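Local structure of nitrite oxidoreductase subunit A (Kuenenia stuttgartiensis, 7B04) at residues Y974-A979 against V998-L1003; E587-P592 against E755-F760; M538-Y543 against N843-R848. The protein belongs to the molybdopterin oxidoreductase family and binds a molybdenum atom, two MD1 ligands and an iron/sulfur cluster. One frame throughout, in Å; residues are numbered along the deposited sequence.

Contact 1 of 3, residues Y974-A979 against V998-L1003; sequences YVYVDA and VSRLML
Arg1000 and Tyr976 meet flat on one another: CG of Arg1000 stands anti to the backbone N (chi1 -154°) and the extended chain carries the guanidinium on from there, while CG of Tyr976 lies anti to the carbonyl carbon. The two chains cross at about a right angle, yet guanidinium and ring are stacked, with planes 7° apart. Arg1000 CZ stands 3.6 Å from the Tyr976 ring centroid, over the face, which meets the geometry of a cation-pi contact. Met1002 takes the opposite face. Its CG makes a CH-pi contact offset toward the rim, and its SD, 3.6 Å from Tyr976 CZ, adds an oblique Met-aromatic contact; the ring thus lies between the guanidinium and the Met1002 side chain.

Asp978 fixes the rotation of the guanidinium. Its carboxylate is nearly coplanar with that group, and Arg1000 NE donates 2.8 Å to Asp978 OD2, on the syn lone pair, at an N-H...O angle of 151°. Arg1000 NH2 and Asp978 OD1 complete the salt bridge, although their modelled separation is too short to be trusted.

Beneath these groups run antiparallel strands. Val975 N donates to Leu1003 O at 2.7 Å and Leu1003 N returns a bond to Val975 O at 3.1 Å; Tyr976 and Met1002 form the adjacent non-hydrogen-bonded pair. The other face of the sheet carries Val975, Val977, Leu1001 and Leu1003, and Leu1003 CD2 lies 3.4 Å from Val977 CG2.

In the mixed sheet, consistent with the C-terminal barrel domain of molybdopterin oxidoreductases, strand 974-978 runs between strands 1001-1007 and 1102-1109, Leu1003 and both valines pack on Ile957 of strand 956-959, and helix 994-999 leads into the second segment.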
loop_
_atom_site.group_PDB
_atom_site.type_symbol
_atom_site.label_atom_id
_atom_site.label_comp_id
_atom_site.label_asym_id
_atom_site.label_seq_id
_atom_site.Cartn_x
_atom_site.Cartn_y
_atom_site.Cartn_z
ATOM N N TYR B 974 10.007 21.919 -2.616
ATOM C CA TYR B 974 9.731 21.456 -3.968
ATOM C C TYR B 974 11.013 21.512 -4.797
ATOM O O TYR B 974 11.805 22.450 -4.669
ATOM C CB TYR B 974 8.640 22.318 -4.605
ATOM C CG TYR B 974 7.243 22.051 -4.075
ATOM C CD1 TYR B 974 6.485 20.999 -4.570
ATOM C CD2 TYR B 974 6.681 22.855 -3.090
ATOM C CE1 TYR B 974 5.209 20.750 -4.097
ATOM C CE2 TYR B 974 5.405 22.613 -2.610
ATOM C CZ TYR B 974 4.675 21.559 -3.118
ATOM O OH TYR B 974 3.406 21.311 -2.646
ATOM N N VAL B 975 11.224 20.486 -5.626
ATOM C CA VAL B 975 12.446 20.323 -6.407
ATOM C C VAL B 975 12.089 19.934 -7.841
ATOM O O VAL B 975 11.129 19.189 -8.082
ATOM C CB VAL B 975 13.388 19.283 -5.757
ATOM C CG1 VAL B 975 13.887 19.781 -4.392
ATOM C CG2 VAL B 975 12.677 17.952 -5.583
ATOM N N TYR B 976 12.915 20.337 -8.773
ATOM C CA TYR B 976 12.675 19.909 -10.158
ATOM C C TYR B 976 13.498 18.647 -10.375
ATOM O O TYR B 976 14.549 18.552 -9.789
ATOM C CB TYR B 976 13.102 21.031 -11.092
ATOM C CG TYR B 976 12.139 22.180 -11.218
ATOM C CD1 TYR B 976 10.943 22.040 -11.885
ATOM C CD2 TYR B 976 12.452 23.423 -10.719
ATOM C CE1 TYR B 976 10.073 23.100 -12.024
ATOM C CE2 TYR B 976 11.597 24.497 -10.857
ATOM C CZ TYR B 976 10.403 24.334 -11.514
ATOM O OH TYR B 976 9.556 25.386 -11.654
ATOM N N VAL B 977 12.959 17.661 -11.084
ATOM C CA VAL B 977 13.749 16.446 -11.421
ATOM C C VAL B 977 13.958 16.515 -12.921
ATOM O O VAL B 977 13.029 16.216 -13.645
ATOM C CB VAL B 977 13.012 15.156 -11.052
ATOM C CG1 VAL B 977 13.829 14.286 -10.118
ATOM C CG2 VAL B 977 11.646 15.453 -10.475
ATOM N N ASP B 978 15.179 16.794 -13.342
ATOM C CA ASP B 978 15.446 17.002 -14.777
ATOM C C ASP B 978 16.405 15.922 -15.255
ATOM O O ASP B 978 17.278 15.536 -14.503
ATOM C CB ASP B 978 15.937 18.426 -15.019
ATOM C CG ASP B 978 14.849 19.470 -14.893
ATOM O OD1 ASP B 978 15.021 20.396 -14.110
ATOM O OD2 ASP B 978 13.852 19.352 -15.581
ATOM N N ALA B 979 16.177 15.420 -16.457
ATOM C CA ALA B 979 17.026 14.392 -17.042
ATOM C C ALA B 979 17.590 14.964 -18.339
ATOM O O ALA B 979 17.390 16.147 -18.643
ATOM C CB ALA B 979 16.261 13.086 -17.273
ATOM N N VAL B 998 3.660 21.469 -18.453
ATOM C CA VAL B 998 3.019 20.220 -18.064
ATOM C C VAL B 998 4.051 19.106 -17.898
ATOM O O VAL B 998 3.909 18.233 -17.033
ATOM C CB VAL B 998 1.943 19.849 -19.102
ATOM C CG1 VAL B 998 1.068 18.718 -18.600
ATOM C CG2 VAL B 998 1.117 21.062 -19.477
ATOM N N SER B 999 5.097 19.107 -18.730
ATOM C CA SER B 999 6.010 17.962 -18.783
ATOM C C SER B 999 7.089 18.016 -17.696
ATOM O O SER B 999 7.520 16.967 -17.201
ATOM C CB SER B 999 6.627 17.847 -20.172
ATOM O OG SER B 999 5.628 18.017 -21.174
ATOM N N ARG B 1000 7.598 19.204 -17.346
ATOM C CA ARG B 1000 8.700 19.252 -16.373
ATOM C C ARG B 1000 8.198 18.916 -14.967
ATOM O O ARG B 1000 7.221 19.512 -14.492
ATOM C CB ARG B 1000 9.350 20.623 -16.377
ATOM C CG ARG B 1000 10.789 20.571 -15.930
ATOM C CD ARG B 1000 11.322 21.928 -15.510
ATOM N NE ARG B 1000 12.620 21.811 -14.848
ATOM C CZ ARG B 1000 13.301 22.835 -14.338
ATOM N NH1 ARG B 1000 12.819 24.074 -14.411
ATOM N NH2 ARG B 1000 14.473 22.621 -13.757
ATOM N N LEU B 1001 8.868 17.967 -14.294
ATOM C CA LEU B 1001 8.391 17.452 -13.010
ATOM C C LEU B 1001 8.930 18.308 -11.863
ATOM O O LEU B 1001 10.135 18.581 -11.779
ATOM C CB LEU B 1001 8.723 15.959 -12.822
ATOM C CG LEU B 1001 8.570 15.345 -11.415
ATOM C CD1 LEU B 1001 7.106 15.440 -10.983
ATOM C CD2 LEU B 1001 9.012 13.846 -11.352
ATOM N N MET B 1002 8.027 18.678 -10.959
ATOM C CA MET B 1002 8.295 19.470 -9.762
ATOM C C MET B 1002 7.530 18.817 -8.624
ATOM O O MET B 1002 6.297 18.908 -8.569
ATOM C CB MET B 1002 7.850 20.920 -9.918
ATOM C CG MET B 1002 8.328 21.790 -8.777
ATOM S SD MET B 1002 8.018 23.553 -8.992
ATOM C CE MET B 1002 6.241 23.551 -8.836
ATOM N N LEU B 1003 8.244 18.070 -7.791
ATOM C CA LEU B 1003 7.669 17.425 -6.623
ATOM C C LEU B 1003 8.458 17.806 -5.376
ATOM O O LEU B 1003 9.543 18.393 -5.444
ATOM C CB LEU B 1003 7.614 15.912 -6.832
ATOM C CG LEU B 1003 8.875 15.094 -6.570
ATOM C CD1 LEU B 1003 8.524 13.631 -6.756
ATOM C CD2 LEU B 1003 10.035 15.497 -7.474
#

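Contact 2 of 3, residues E587-P592 against E755-F760; sequences EDVFKP and EDNWKF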
loop_
_atom_site.group_PDB
_atom_site.type_symbol
_atom_site.label_atom_id
_atom_site.label_comp_id
_atom_site.label_asym_id
_atom_site.label_seq_id
_atom_site.Cartn_x
_atom_site.Cartn_y
_atom_site.Cartn_z
ATOM N N GLU B 587 -8.804 -19.369 -31.460
ATOM C CA GLU B 587 -9.829 -20.144 -32.142
ATOM C C GLU B 587 -9.987 -19.632 -33.568
ATOM O O GLU B 587 -9.852 -18.434 -33.830
ATOM C CB GLU B 587 -11.157 -20.044 -31.391
ATOM C CG GLU B 587 -12.046 -21.270 -31.508
ATOM C CD GLU B 587 -13.514 -20.938 -31.321
ATOM O OE1 GLU B 587 -14.000 -19.996 -31.982
ATOM O OE2 GLU B 587 -14.181 -21.612 -30.508
ATOM N N ASP B 588 -10.256 -20.547 -34.497
ATOM C CA ASP B 588 -10.400 -20.156 -35.893
ATOM C C ASP B 588 -11.592 -19.220 -36.045
ATOM O O ASP B 588 -12.737 -19.608 -35.792
ATOM C CB ASP B 588 -10.557 -21.389 -36.783
ATOM C CG ASP B 588 -10.354 -21.074 -38.256
ATOM O OD1 ASP B 588 -10.303 -19.878 -38.610
ATOM O OD2 ASP B 588 -10.236 -22.017 -39.064
ATOM N N VAL B 589 -11.312 -17.979 -36.454
ATOM C CA VAL B 589 -12.364 -16.974 -36.582
ATOM C C VAL B 589 -13.381 -17.393 -37.630
ATOM O O VAL B 589 -14.593 -17.221 -37.447
ATOM C CB VAL B 589 -11.742 -15.606 -36.908
ATOM C CG1 VAL B 589 -12.819 -14.600 -37.230
ATOM C CG2 VAL B 589 -10.908 -15.133 -35.746
ATOM N N PHE B 590 -12.912 -17.971 -38.729
ATOM C CA PHE B 590 -13.781 -18.374 -39.820
ATOM C C PHE B 590 -14.345 -19.768 -39.592
ATOM O O PHE B 590 -15.221 -20.204 -40.346
ATOM C CB PHE B 590 -13.019 -18.291 -41.146
ATOM C CG PHE B 590 -12.748 -16.884 -41.599
ATOM C CD1 PHE B 590 -13.504 -16.303 -42.603
ATOM C CD2 PHE B 590 -11.752 -16.132 -41.000
ATOM C CE1 PHE B 590 -13.245 -15.008 -43.021
ATOM C CE2 PHE B 590 -11.490 -14.836 -41.412
ATOM C CZ PHE B 590 -12.240 -14.274 -42.423
ATOM N N LYS B 591 -13.855 -20.478 -38.571
ATOM C CA LYS B 591 -14.381 -21.792 -38.194
ATOM C C LYS B 591 -14.591 -21.869 -36.684
ATOM O O LYS B 591 -13.908 -22.625 -35.985
ATOM C CB LYS B 591 -13.433 -22.893 -38.660
ATOM C CG LYS B 591 -13.515 -23.243 -40.135
ATOM C CD LYS B 591 -12.198 -23.869 -40.576
ATOM C CE LYS B 591 -12.384 -24.830 -41.720
ATOM N NZ LYS B 591 -13.727 -25.443 -41.675
ATOM N N PRO B 592 -15.495 -21.050 -36.133
ATOM C CA PRO B 592 -15.767 -21.101 -34.691
ATOM C C PRO B 592 -16.761 -22.202 -34.351
ATOM O O PRO B 592 -17.647 -22.554 -35.137
ATOM C CB PRO B 592 -16.373 -19.721 -34.410
ATOM C CG PRO B 592 -17.182 -19.478 -35.629
ATOM C CD PRO B 592 -16.401 -20.081 -36.797
ATOM N N GLU B 755 -20.723 -12.085 -34.760
ATOM C CA GLU B 755 -21.463 -12.483 -33.570
ATOM C C GLU B 755 -21.251 -13.952 -33.225
ATOM O O GLU B 755 -21.430 -14.332 -32.063
ATOM C CB GLU B 755 -22.946 -12.161 -33.752
ATOM C CG GLU B 755 -23.314 -10.791 -33.195
ATOM C CD GLU B 755 -24.796 -10.489 -33.258
ATOM O OE1 GLU B 755 -25.380 -10.573 -34.359
ATOM O OE2 GLU B 755 -25.377 -10.161 -32.202
ATOM N N ASP B 756 -20.887 -14.783 -34.205
ATOM C CA ASP B 756 -20.611 -16.189 -33.920
ATOM C C ASP B 756 -19.389 -16.340 -33.025
ATOM O O ASP B 756 -19.363 -17.206 -32.142
ATOM C CB ASP B 756 -20.434 -16.966 -35.223
ATOM C CG ASP B 756 -21.680 -16.943 -36.086
ATOM O OD1 ASP B 756 -22.764 -16.628 -35.552
ATOM O OD2 ASP B 756 -21.577 -17.245 -37.295
ATOM N N ASN B 757 -18.363 -15.514 -33.241
ATOM C CA ASN B 757 -17.165 -15.580 -32.414
ATOM C C ASN B 757 -17.434 -15.116 -30.988
ATOM O O ASN B 757 -16.638 -15.414 -30.091
ATOM C CB ASN B 757 -16.041 -14.755 -33.043
ATOM C CG ASN B 757 -15.195 -15.564 -34.008
ATOM O OD1 ASN B 757 -14.252 -16.247 -33.606
ATOM N ND2 ASN B 757 -15.536 -15.499 -35.290
ATOM N N TRP B 758 -18.510 -14.359 -30.769
ATOM C CA TRP B 758 -18.907 -13.885 -29.448
ATOM C C TRP B 758 -20.303 -14.377 -29.074
ATOM O O TRP B 758 -21.006 -13.729 -28.298
ATOM C CB TRP B 758 -18.839 -12.360 -29.384
ATOM C CG TRP B 758 -17.473 -11.841 -29.667
ATOM C CD1 TRP B 758 -16.985 -11.439 -30.873
ATOM C CD2 TRP B 758 -16.405 -11.680 -28.727
ATOM N NE1 TRP B 758 -15.680 -11.030 -30.744
ATOM C CE2 TRP B 758 -15.300 -11.169 -29.436
ATOM C CE3 TRP B 758 -16.277 -11.915 -27.355
ATOM C CZ2 TRP B 758 -14.084 -10.889 -28.819
ATOM C CZ3 TRP B 758 -15.068 -11.637 -26.745
ATOM C CH2 TRP B 758 -13.988 -11.129 -27.476
ATOM N N LYS B 759 -20.714 -15.524 -29.622
ATOM C CA LYS B 759 -22.085 -16.001 -29.447
ATOM C C LYS B 759 -22.425 -16.215 -27.976
ATOM O O LYS B 759 -23.412 -15.670 -27.467
ATOM C CB LYS B 759 -22.290 -17.296 -30.236
ATOM C CG LYS B 759 -23.674 -17.906 -30.075
ATOM C CD LYS B 759 -24.759 -16.909 -30.447
ATOM C CE LYS B 759 -24.713 -16.576 -31.928
ATOM N NZ LYS B 759 -25.758 -15.588 -32.306
ATOM N N PHE B 760 -21.615 -17.006 -27.275
ATOM C CA PHE B 760 -21.917 -17.314 -25.883
ATOM C C PHE B 760 -21.685 -16.121 -24.965
ATOM O O PHE B 760 -22.291 -16.056 -23.890
ATOM C CB PHE B 760 -21.097 -18.523 -25.437
ATOM C CG PHE B 760 -21.322 -19.743 -26.282
ATOM C CD1 PHE B 760 -22.468 -20.504 -26.127
ATOM C CD2 PHE B 760 -20.399 -20.118 -27.242
ATOM C CE1 PHE B 760 -22.684 -21.621 -26.907
ATOM C CE2 PHE B 760 -20.610 -21.237 -28.026
ATOM C CZ PHE B 760 -21.754 -21.989 -27.858
#
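Asn757, on helix 753-757, bonds to Val589 in the middle of an Asx turn that Asp588 forms in the loop after helix 582-585. The turn is defined by Asp588 OD1, which accepts from Phe590 N at 3.2 Å; the donor approaches from well above the carboxylate plane. The same OD1 forms a salt bridge with Arg608, the stronger partner of this carboxylate.

One hydrogen bond carries the contact. Asn757 ND2 lies 2.9 Å from Val589 O, and the N-H...O angle of 161° shows a nearly straight bond. The acceptor sits in the amide plane of Asn757, while the donor lies in the carbonyl plane of Val589 at a C=O...N angle of 121°, the position of a lone pair. Asn757 ND2 also donates to Arg753 O, four residues back in its own helix, so two carbonyls grip the amide nitrogen and set the turn of the group.

Around this bond the packing is light, mostly carbon atoms of Val589 and Pro592 against the amide of Asn757. Val589 and Asn757 cross at about a right angle, with Val589 CG1 3.5 Å from Asn757 ND2, and Asn757 OD1 rests 3.6 Å from Val589 CA. Pro592 lies beside them: its CG meets Asp756 CB at 4.1 Å, and its CB is equally far from Asn757 OD1. Glu587 slides past Asn757 in the opposite direction; its carboxylate forms long, weak ion pairs with Arg241 and Arg772.

Helix 238-254 backs both partners, touching Val589 through Asn244 and Ile248 and Asn757 through Cys245, while Arg241 NE donates to Asn757 O. The arrangement is an Asx turn in a loop tied to a helix by a side-chain-to-main-chain hydrogen bond, the asparagine reaching from its helix to the central carbonyl of the turn.

Contact 3 of 3, residues M538-Y543 against N843-R848; sequences MNRSYY and NFIVHR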
loop_
_atom_site.group_PDB
_atom_site.type_symbol
_atom_site.label_atom_id
_atom_site.label_comp_id
_atom_site.label_asym_id
_atom_site.label_seq_id
_atom_site.Cartn_x
_atom_site.Cartn_y
_atom_site.Cartn_z
ATOM N N MET B 538 22.356 -9.947 -15.530
ATOM C CA MET B 538 22.127 -10.077 -14.094
ATOM C C MET B 538 21.353 -11.350 -13.766
ATOM O O MET B 538 21.710 -12.082 -12.838
ATOM C CB MET B 538 21.371 -8.851 -13.583
ATOM C CG MET B 538 22.256 -7.771 -13.003
ATOM S SD MET B 538 21.346 -6.209 -12.945
ATOM C CE MET B 538 22.075 -5.395 -11.537
ATOM N N ASN B 539 20.297 -11.640 -14.527
ATOM C CA ASN B 539 19.511 -12.836 -14.244
ATOM C C ASN B 539 20.329 -14.092 -14.499
ATOM O O ASN B 539 20.258 -15.058 -13.730
ATOM C CB ASN B 539 18.234 -12.833 -15.077
ATOM C CG ASN B 539 17.390 -11.607 -14.828
ATOM O OD1 ASN B 539 17.160 -10.816 -15.730
ATOM N ND2 ASN B 539 16.931 -11.440 -13.594
ATOM N N ARG B 540 21.113 -14.096 -15.578
ATOM C CA ARG B 540 22.059 -15.182 -15.791
ATOM C C ARG B 540 23.047 -15.261 -14.636
ATOM O O ARG B 540 23.417 -16.355 -14.193
ATOM C CB ARG B 540 22.791 -14.987 -17.117
ATOM C CG ARG B 540 21.902 -15.125 -18.337
ATOM C CD ARG B 540 22.625 -14.656 -19.585
ATOM N NE ARG B 540 23.785 -15.492 -19.882
ATOM C CZ ARG B 540 24.726 -15.175 -20.763
ATOM N NH1 ARG B 540 24.649 -14.037 -21.439
ATOM N NH2 ARG B 540 25.747 -15.996 -20.968
ATOM N N SER B 541 23.487 -14.103 -14.134
ATOM C CA SER B 541 24.383 -14.075 -12.985
ATOM C C SER B 541 23.732 -14.676 -11.745
ATOM O O SER B 541 24.427 -15.215 -10.878
ATOM C CB SER B 541 24.829 -12.637 -12.718
ATOM O OG SER B 541 25.561 -12.528 -11.513
ATOM N N TYR B 542 22.405 -14.585 -11.637
ATOM C CA TYR B 542 21.689 -15.044 -10.454
ATOM C C TYR B 542 21.575 -16.562 -10.347
ATOM O O TYR B 542 21.092 -17.053 -9.320
ATOM C CB TYR B 542 20.292 -14.418 -10.426
ATOM C CG TYR B 542 20.317 -12.918 -10.238
ATOM C CD1 TYR B 542 21.404 -12.297 -9.639
ATOM C CD2 TYR B 542 19.262 -12.123 -10.665
ATOM C CE1 TYR B 542 21.438 -10.929 -9.464
ATOM C CE2 TYR B 542 19.287 -10.751 -10.493
ATOM C CZ TYR B 542 20.379 -10.160 -9.892
ATOM O OH TYR B 542 20.416 -8.798 -9.715
ATOM N N TYR B 543 22.002 -17.318 -11.360
ATOM C CA TYR B 543 22.024 -18.774 -11.266
ATOM C C TYR B 543 23.403 -19.343 -10.963
ATOM O O TYR B 543 23.493 -20.491 -10.514
ATOM C CB TYR B 543 21.505 -19.423 -12.557
ATOM C CG TYR B 543 19.995 -19.528 -12.668
ATOM C CD1 TYR B 543 19.172 -18.469 -12.310
ATOM C CD2 TYR B 543 19.392 -20.698 -13.120
ATOM C CE1 TYR B 543 17.793 -18.565 -12.412
ATOM C CE2 TYR B 543 18.014 -20.804 -13.220
ATOM C CZ TYR B 543 17.221 -19.734 -12.861
ATOM O OH TYR B 543 15.852 -19.824 -12.955
ATOM N N ASN B 843 28.611 -13.662 -24.614
ATOM C CA ASN B 843 28.590 -15.121 -24.563
ATOM C C ASN B 843 28.860 -15.624 -23.150
ATOM O O ASN B 843 28.222 -16.578 -22.689
ATOM C CB ASN B 843 29.605 -15.702 -25.550
ATOM C CG ASN B 843 30.998 -15.134 -25.364
ATOM O OD1 ASN B 843 31.249 -14.352 -24.447
ATOM N ND2 ASN B 843 31.917 -15.529 -26.237
ATOM N N PHE B 844 29.796 -14.994 -22.451
ATOM C CA PHE B 844 30.031 -15.258 -21.041
ATOM C C PHE B 844 29.131 -14.374 -20.186
ATOM O O PHE B 844 28.667 -13.316 -20.616
ATOM C CB PHE B 844 31.492 -14.998 -20.673
ATOM C CG PHE B 844 32.437 -16.066 -21.133
ATOM C CD1 PHE B 844 32.604 -17.224 -20.395
ATOM C CD2 PHE B 844 33.168 -15.906 -22.298
ATOM C CE1 PHE B 844 33.477 -18.207 -20.811
ATOM C CE2 PHE B 844 34.043 -16.885 -22.720
ATOM C CZ PHE B 844 34.198 -18.037 -21.976
ATOM N N ILE B 845 28.890 -14.822 -18.955
ATOM C CA ILE B 845 28.195 -13.996 -17.973
ATOM C C ILE B 845 29.206 -12.961 -17.484
ATOM O O ILE B 845 30.056 -13.250 -16.641
ATOM C CB ILE B 845 27.619 -14.825 -16.824
ATOM C CG1 ILE B 845 26.553 -15.786 -17.355
ATOM C CG2 ILE B 845 27.025 -13.919 -15.757
ATOM C CD1 ILE B 845 26.106 -16.824 -16.352
ATOM N N VAL B 846 29.119 -11.753 -18.029
ATOM C CA VAL B 846 30.074 -10.688 -17.760
ATOM C C VAL B 846 29.326 -9.504 -17.165
ATOM O O VAL B 846 28.123 -9.331 -17.385
ATOM C CB VAL B 846 30.833 -10.286 -19.047
ATOM C CG1 VAL B 846 29.894 -9.603 -20.035
ATOM C CG2 VAL B 846 32.039 -9.407 -18.730
ATOM N N HIS B 847 30.044 -8.688 -16.397
ATOM C CA HIS B 847 29.492 -7.442 -15.887
ATOM C C HIS B 847 29.666 -6.345 -16.928
ATOM O O HIS B 847 30.746 -6.191 -17.506
ATOM C CB HIS B 847 30.163 -7.029 -14.579
ATOM C CG HIS B 847 29.719 -5.690 -14.079
ATOM N ND1 HIS B 847 30.329 -4.514 -14.459
ATOM C CD2 HIS B 847 28.712 -5.340 -13.247
ATOM C CE1 HIS B 847 29.723 -3.498 -13.873
ATOM N NE2 HIS B 847 28.738 -3.971 -13.132
ATOM N N ARG B 848 28.600 -5.587 -17.163
ATOM C CA ARG B 848 28.631 -4.474 -18.098
ATOM C C ARG B 848 27.959 -3.268 -17.464
ATOM O O ARG B 848 26.956 -3.405 -16.758
ATOM C CB ARG B 848 27.930 -4.828 -19.418
ATOM C CG ARG B 848 28.605 -5.937 -20.206
ATOM C CD ARG B 848 27.920 -6.154 -21.544
ATOM N NE ARG B 848 28.093 -5.011 -22.436
ATOM C CZ ARG B 848 27.571 -4.927 -23.654
ATOM N NH1 ARG B 848 27.784 -3.848 -24.395
ATOM N NH2 ARG B 848 26.835 -5.920 -24.134
#
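Arg540 and Ile845 join helix 535-541 to the loop leading into the short, weakly bonded strand at about 847-848. This helix lies in the connection between parallel strands 521-525 and 558-561, part of a five-stranded sheet whose strand order suggests a Rossmann-like fold.

CG of Arg540 is anti to the carbonyl carbon, and a bend at chi3 (64°) brings NE round to 3.8 Å from Ile845 CG1. Arg540 NH2 continues beyond, passing 3.7 Å from Ile845 CG1, and donates to Asn843 O at 3.1 Å. That oxygen lies in the guanidinium plane, but the donor stands 61° above the carbonyl plane of Asn843, and the N-H...O angle of 142° makes the bond bent. Arg540 NH1 donates to the preceding carbonyl, Glu842 O, so two successive backbone oxygens hold the buried guanidinium.

Ile845 points its CB toward the helix, with CG1 anti to the carbonyl carbon and CG2 anti to the backbone N; CG2 faces Ser541, and CG1 with CD1 faces Arg540. The Ile845 backbone is held by Tyr485 OH, which bonds its N, and by His488 NE2, which bonds its O. Of the branches, CG2 meets Ser541 CA at 3.8 Å, whereas CD1, at the end of CG1, rests 3.5 Å from Arg540 O.

Contact 3 opens first along the chain, contact 2 is nested within the loop it closes, and contact 1 follows after both. None touches another: the centres of contacts 1 and 3 are about 35 Å apart, those of 2 and 3 about 46 Å, and those of 1 and 2 about 50 Å. They share no helix or strand. Contact 1 lies in the six-stranded mixed sheet, contact 3 beside the five-stranded parallel sheet, and contact 2 where a loop meets helices 238-254 and 753-757. The side chains of Leu1001 and Ser541 lie about 9 Å and about 11 Å, respectively, from a bound MD1, near the cofactor region but not in contact with it.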